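Local structure of tungsten formylmethanofuran dehydrogenase subunit E (Syntrophus aciditrophicus, 3D00) at residues A[23-37]-A[58-70]. The protein is an FmdE-like, zinc-binding protein of unestablished activity, belonging to a family implicated in microbial methanogenesis. Residues are numbered along the deposited sequence; the frame is centred on the assembly and turned at random. Where two conformers were deposited one is given.
Sequences HGYPAPGVLIGGFMV and TCLPDAVQLLTPC
In the alpha+beta core of this FmdE-like protein, helix 28-42, through its residues 28-37, packs on helix 60-67 where Ala63 fits as a knob into a hole formed by Val30, Gly33, Gly34 and Val37. The single methyl of Ala63 is small enough to enter against glycine backbone, CB coming within 3.6 Å of Gly33 C. With no side chains at Gly29 and Gly33, the axes of segments 28-37 and 60-67 approach to 7.9 Å at a crossing angle of -51°. Leu60 CD1 uses the same groove, 3.4 Å from Gly33 CA, while its CD2 meets the methyl of selenomethionine Met36. One turn after Ala63, Leu67 CD1 rests on the bare CA of Gly34 and reaches Val37 CB. The two methyls of Val37 go to different neighbours: CG1, anti to its own backbone N (chi1 169°), touches Thr68 CG2 at 3.6 Å, whereas CG2 turns to Val64 CG2. Val64 also packs on strand 50-54, linking the helix pair to the central sheet.

At the N-terminal ends of the helices, Val30 CG2 lies 3.7 Å above the centre of the His23 ring and also touches Cys59 CB. The slim side chain of Cys59, the N-cap residue of helix 60-67, fits between Val30 and Ala27, with SG 3.9 Å from Ala27 CB. A nearly straight hydrogen bond (167°) runs from His23 ND1 to the anti side of Asp62 OD2, at 2.7 Å; OD2 lies near the ring plane, and the carboxylate is turned steeply to the ring. Both carboxylate oxygens have further partners on the second subunit, Thr71 OG1 for OD2 and Gly73 N for OD1, so this buried acid joins the histidine to the dimer interface.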
loop_
_atom_site.group_PDB
_atom_site.type_symbol
_atom_site.label_atom_id
_atom_site.label_comp_id
_atom_site.label_asym_id
_atom_site.label_seq_id
_atom_site.Cartn_x
_atom_site.Cartn_y
_atom_site.Cartn_z
ATOM N N HIS A 23 8.039 4.800 7.051
ATOM C CA HIS A 23 7.886 5.662 5.881
ATOM C C HIS A 23 9.242 6.223 5.430
ATOM O O HIS A 23 9.404 6.592 4.275
ATOM C CB HIS A 23 6.892 6.788 6.277
ATOM C CG HIS A 23 6.541 7.746 5.173
ATOM N ND1 HIS A 23 5.574 7.472 4.242
ATOM C CD2 HIS A 23 7.030 8.974 4.858
ATOM C CE1 HIS A 23 5.482 8.479 3.393
ATOM N NE2 HIS A 23 6.346 9.406 3.748
ATOM N N GLY A 24 10.216 6.316 6.338
ATOM C CA GLY A 24 11.535 6.870 5.996
ATOM C C GLY A 24 11.865 8.313 6.409
ATOM O O GLY A 24 13.038 8.689 6.437
ATOM N N TYR A 25 10.839 9.105 6.724
ATOM C CA TYR A 25 10.949 10.537 7.066
ATOM C C TYR A 25 9.682 10.865 7.857
ATOM O O TYR A 25 8.613 10.285 7.597
ATOM C CB TYR A 25 11.054 11.389 5.775
ATOM C CG TYR A 25 11.155 12.916 5.949
ATOM C CD1 TYR A 25 12.331 13.516 6.456
ATOM C CD2 TYR A 25 10.100 13.775 5.565
ATOM C CE1 TYR A 25 12.434 14.941 6.636
ATOM C CE2 TYR A 25 10.200 15.202 5.736
ATOM C CZ TYR A 25 11.363 15.765 6.272
ATOM O OH TYR A 25 11.485 17.148 6.432
ATOM N N PRO A 26 9.767 11.770 8.853
ATOM C CA PRO A 26 8.514 12.106 9.547
ATOM C C PRO A 26 7.729 13.140 8.733
ATOM O O PRO A 26 7.664 14.321 9.113
ATOM C CB PRO A 26 8.995 12.670 10.869
ATOM C CG PRO A 26 10.325 13.337 10.514
ATOM C CD PRO A 26 10.923 12.509 9.403
ATOM N N ALA A 27 7.185 12.688 7.601
ATOM C CA ALA A 27 6.576 13.576 6.629
ATOM C C ALA A 27 5.357 14.224 7.238
ATOM O O ALA A 27 4.603 13.558 7.935
ATOM C CB ALA A 27 6.201 12.826 5.381
ATOM N N PRO A 28 5.155 15.537 6.995
ATOM C CA PRO A 28 3.943 16.220 7.463
ATOM C C PRO A 28 2.652 15.460 7.202
ATOM O O PRO A 28 1.826 15.382 8.081
ATOM C CB PRO A 28 3.954 17.534 6.672
ATOM C CG PRO A 28 5.381 17.800 6.417
ATOM C CD PRO A 28 6.059 16.462 6.286
ATOM N N GLY A 29 2.500 14.912 5.996
ATOM C CA GLY A 29 1.320 14.174 5.591
ATOM C C GLY A 29 0.986 12.977 6.453
ATOM O O GLY A 29 -0.180 12.720 6.752
ATOM N N VAL A 30 2.009 12.233 6.869
ATOM C CA VAL A 30 1.808 11.039 7.699
ATOM C C VAL A 30 1.559 11.435 9.149
ATOM O O VAL A 30 0.823 10.790 9.842
ATOM C CB VAL A 30 2.995 10.076 7.605
ATOM C CG1 VAL A 30 2.663 8.773 8.300
ATOM C CG2 VAL A 30 3.310 9.827 6.168
ATOM N N LEU A 31 2.179 12.519 9.590
ATOM C CA LEU A 31 1.894 13.115 10.914
ATOM C C LEU A 31 0.425 13.604 10.983
ATOM O O LEU A 31 -0.359 13.202 11.874
ATOM C CB LEU A 31 2.902 14.269 11.197
ATOM C CG LEU A 31 4.374 13.904 11.394
ATOM C CD1 LEU A 31 5.268 15.126 11.461
ATOM C CD2 LEU A 31 4.508 13.094 12.641
ATOM N N ILE A 32 0.036 14.437 10.016
ATOM C CA ILE A 32 -1.330 14.911 9.966
ATOM C C ILE A 32 -2.250 13.686 9.851
ATOM O O ILE A 32 -3.228 13.594 10.561
ATOM C CB ILE A 32 -1.560 15.950 8.850
ATOM C CG1 ILE A 32 -0.729 17.215 9.127
ATOM C CG2 ILE A 32 -3.040 16.331 8.782
ATOM C CD1 ILE A 32 -0.766 18.211 7.974
ATOM N N GLY A 33 -1.885 12.751 8.981
ATOM C CA GLY A 33 -2.557 11.492 8.776
ATOM C C GLY A 33 -2.860 10.752 10.044
ATOM O O GLY A 33 -3.922 10.166 10.141
ATOM N N GLY A 34 -1.917 10.757 10.995
ATOM C CA GLY A 34 -2.145 10.198 12.335
ATOM C C GLY A 34 -3.311 10.799 13.104
ATOM O O GLY A 34 -4.059 10.092 13.828
ATOM N N PHE A 35 -3.418 12.118 13.026
ATOM C CA PHE A 35 -4.507 12.809 13.679
ATOM C C PHE A 35 -5.776 12.449 13.006
ATOM O O PHE A 35 -6.790 12.349 13.638
ATOM C CB PHE A 35 -4.285 14.309 13.676
ATOM C CG PHE A 35 -3.236 14.741 14.634
ATOM C CD1 PHE A 35 -3.437 14.607 15.998
ATOM C CD2 PHE A 35 -2.067 15.334 14.186
ATOM C CE1 PHE A 35 -2.484 15.013 16.886
ATOM C CE2 PHE A 35 -1.113 15.749 15.066
ATOM C CZ PHE A 35 -1.304 15.580 16.405
HETATM N N MSE A 36 -5.737 12.291 11.701
HETATM C CA MSE A 36 -6.938 11.951 10.965
HETATM C C MSE A 36 -7.471 10.559 11.259
HETATM O O MSE A 36 -8.661 10.370 11.496
HETATM C CB MSE A 36 -6.708 12.115 9.462
HETATM C CG MSE A 36 -6.500 13.547 9.064
HETATM SE SE MSE A 36 -5.720 13.679 7.267
HETATM C CE MSE A 36 -7.201 13.380 6.222
ATOM N N VAL A 37 -6.591 9.590 11.273
ATOM C CA VAL A 37 -6.964 8.215 11.558
ATOM C C VAL A 37 -7.419 8.079 13.005
ATOM O O VAL A 37 -8.401 7.384 13.277
ATOM C CB VAL A 37 -5.796 7.237 11.263
ATOM C CG1 VAL A 37 -6.077 5.809 11.823
ATOM C CG2 VAL A 37 -5.512 7.220 9.787
ATOM N N THR A 58 -0.371 9.655 -1.565
ATOM C CA THR A 58 0.749 10.284 -0.891
ATOM C C THR A 58 0.573 10.273 0.620
ATOM O O THR A 58 -0.336 10.881 1.131
ATOM C CB THR A 58 0.897 11.728 -1.391
ATOM O OG1 THR A 58 0.763 11.737 -2.827
ATOM C CG2 THR A 58 2.217 12.319 -0.982
ATOM N N CYS A 59 1.463 9.583 1.332
ATOM C CA CYS A 59 1.599 9.666 2.789
ATOM C C CYS A 59 0.484 9.026 3.585
ATOM O O CYS A 59 0.718 8.220 4.485
ATOM C CB CYS A 59 1.751 11.133 3.263
ATOM S SG CYS A 59 3.324 11.850 2.857
ATOM N N LEU A 60 -0.727 9.435 3.287
ATOM C CA LEU A 60 -1.870 9.027 4.055
ATOM C C LEU A 60 -2.013 7.517 4.134
ATOM O O LEU A 60 -2.369 7.009 5.194
ATOM C CB LEU A 60 -3.129 9.670 3.499
ATOM C CG LEU A 60 -4.279 10.092 4.414
ATOM C CD1 LEU A 60 -3.865 10.481 5.787
ATOM C CD2 LEU A 60 -5.050 11.232 3.761
ATOM N N PRO A 61 -1.744 6.764 3.022
ATOM C CA PRO A 61 -1.796 5.312 3.248
ATOM C C PRO A 61 -0.936 4.748 4.386
ATOM O O PRO A 61 -1.358 3.796 5.025
ATOM C CB PRO A 61 -1.329 4.756 1.915
ATOM C CG PRO A 61 -1.764 5.760 0.911
ATOM C CD PRO A 61 -1.498 7.066 1.583
ATOM N N ASP A 62 0.259 5.297 4.607
ATOM C CA ASP A 62 1.145 4.795 5.663
ATOM C C ASP A 62 0.655 5.078 7.055
ATOM O O ASP A 62 0.954 4.322 7.957
ATOM C CB ASP A 62 2.563 5.301 5.470
ATOM C CG ASP A 62 3.247 4.643 4.273
ATOM O OD1 ASP A 62 2.687 3.700 3.666
ATOM O OD2 ASP A 62 4.375 5.053 3.954
ATOM N N ALA A 63 -0.117 6.161 7.238
ATOM C CA ALA A 63 -0.766 6.455 8.534
ATOM C C ALA A 63 -1.763 5.352 8.868
ATOM O O ALA A 63 -1.764 4.799 9.972
ATOM C CB ALA A 63 -1.485 7.807 8.464
ATOM N N VAL A 64 -2.594 5.019 7.889
ATOM C CA VAL A 64 -3.542 3.913 8.002
ATOM C C VAL A 64 -2.795 2.587 8.255
ATOM O O VAL A 64 -3.023 1.931 9.255
ATOM C CB VAL A 64 -4.503 3.835 6.756
ATOM C CG1 VAL A 64 -5.429 2.584 6.828
ATOM C CG2 VAL A 64 -5.348 5.086 6.648
ATOM N N GLN A 65 -1.848 2.217 7.409
ATOM C CA GLN A 65 -1.114 0.965 7.593
ATOM C C GLN A 65 -0.422 0.844 8.911
ATOM O O GLN A 65 -0.434 -0.249 9.526
ATOM C CB GLN A 65 -0.142 0.766 6.472
ATOM C CG GLN A 65 -0.860 0.581 5.194
ATOM C CD GLN A 65 0.036 0.155 4.096
ATOM O OE1 GLN A 65 -0.139 -0.922 3.540
ATOM N NE2 GLN A 65 1.000 1.005 3.745
ATOM N N LEU A 66 0.141 1.948 9.395
ATOM C CA LEU A 66 0.830 1.945 10.690
ATOM C C LEU A 66 -0.077 1.862 11.903
ATOM O O LEU A 66 0.354 1.430 12.961
ATOM C CB LEU A 66 1.657 3.223 10.872
ATOM C CG LEU A 66 3.128 3.277 10.446
ATOM C CD1 LEU A 66 3.593 4.761 10.307
ATOM C CD2 LEU A 66 3.965 2.521 11.453
ATOM N N LEU A 67 -1.304 2.350 11.787
ATOM C CA LEU A 67 -2.180 2.538 12.944
ATOM C C LEU A 67 -3.388 1.599 13.049
ATOM O O LEU A 67 -4.015 1.502 14.117
ATOM C CB LEU A 67 -2.713 3.983 12.924
ATOM C CG LEU A 67 -1.736 5.122 13.195
ATOM C CD1 LEU A 67 -2.343 6.511 12.964
ATOM C CD2 LEU A 67 -1.210 4.971 14.630
ATOM N N THR A 68 -3.756 0.974 11.924
ATOM C CA THR A 68 -4.974 0.190 11.816
ATOM C C THR A 68 -4.578 -1.186 11.294
ATOM O O THR A 68 -3.448 -1.364 10.877
ATOM C CB THR A 68 -5.964 0.807 10.799
ATOM O OG1 THR A 68 -5.441 0.634 9.497
ATOM C CG2 THR A 68 -6.209 2.337 11.009
ATOM N N PRO A 69 -5.481 -2.174 11.388
ATOM C CA PRO A 69 -5.205 -3.482 10.775
ATOM C C PRO A 69 -5.299 -3.520 9.279
ATOM O O PRO A 69 -4.945 -4.559 8.686
ATOM C CB PRO A 69 -6.259 -4.428 11.421
ATOM C CG PRO A 69 -6.994 -3.665 12.395
ATOM C CD PRO A 69 -6.737 -2.194 12.178
ATOM N N CYS A 70 -5.765 -2.416 8.663
ATOM C CA CYS A 70 -5.963 -2.340 7.241
ATOM C C CYS A 70 -4.638 -2.070 6.565
ATOM O O CYS A 70 -3.991 -1.040 6.811
ATOM C CB CYS A 70 -6.970 -1.231 6.888
ATOM S SG CYS A 70 -8.498 -1.274 7.868
#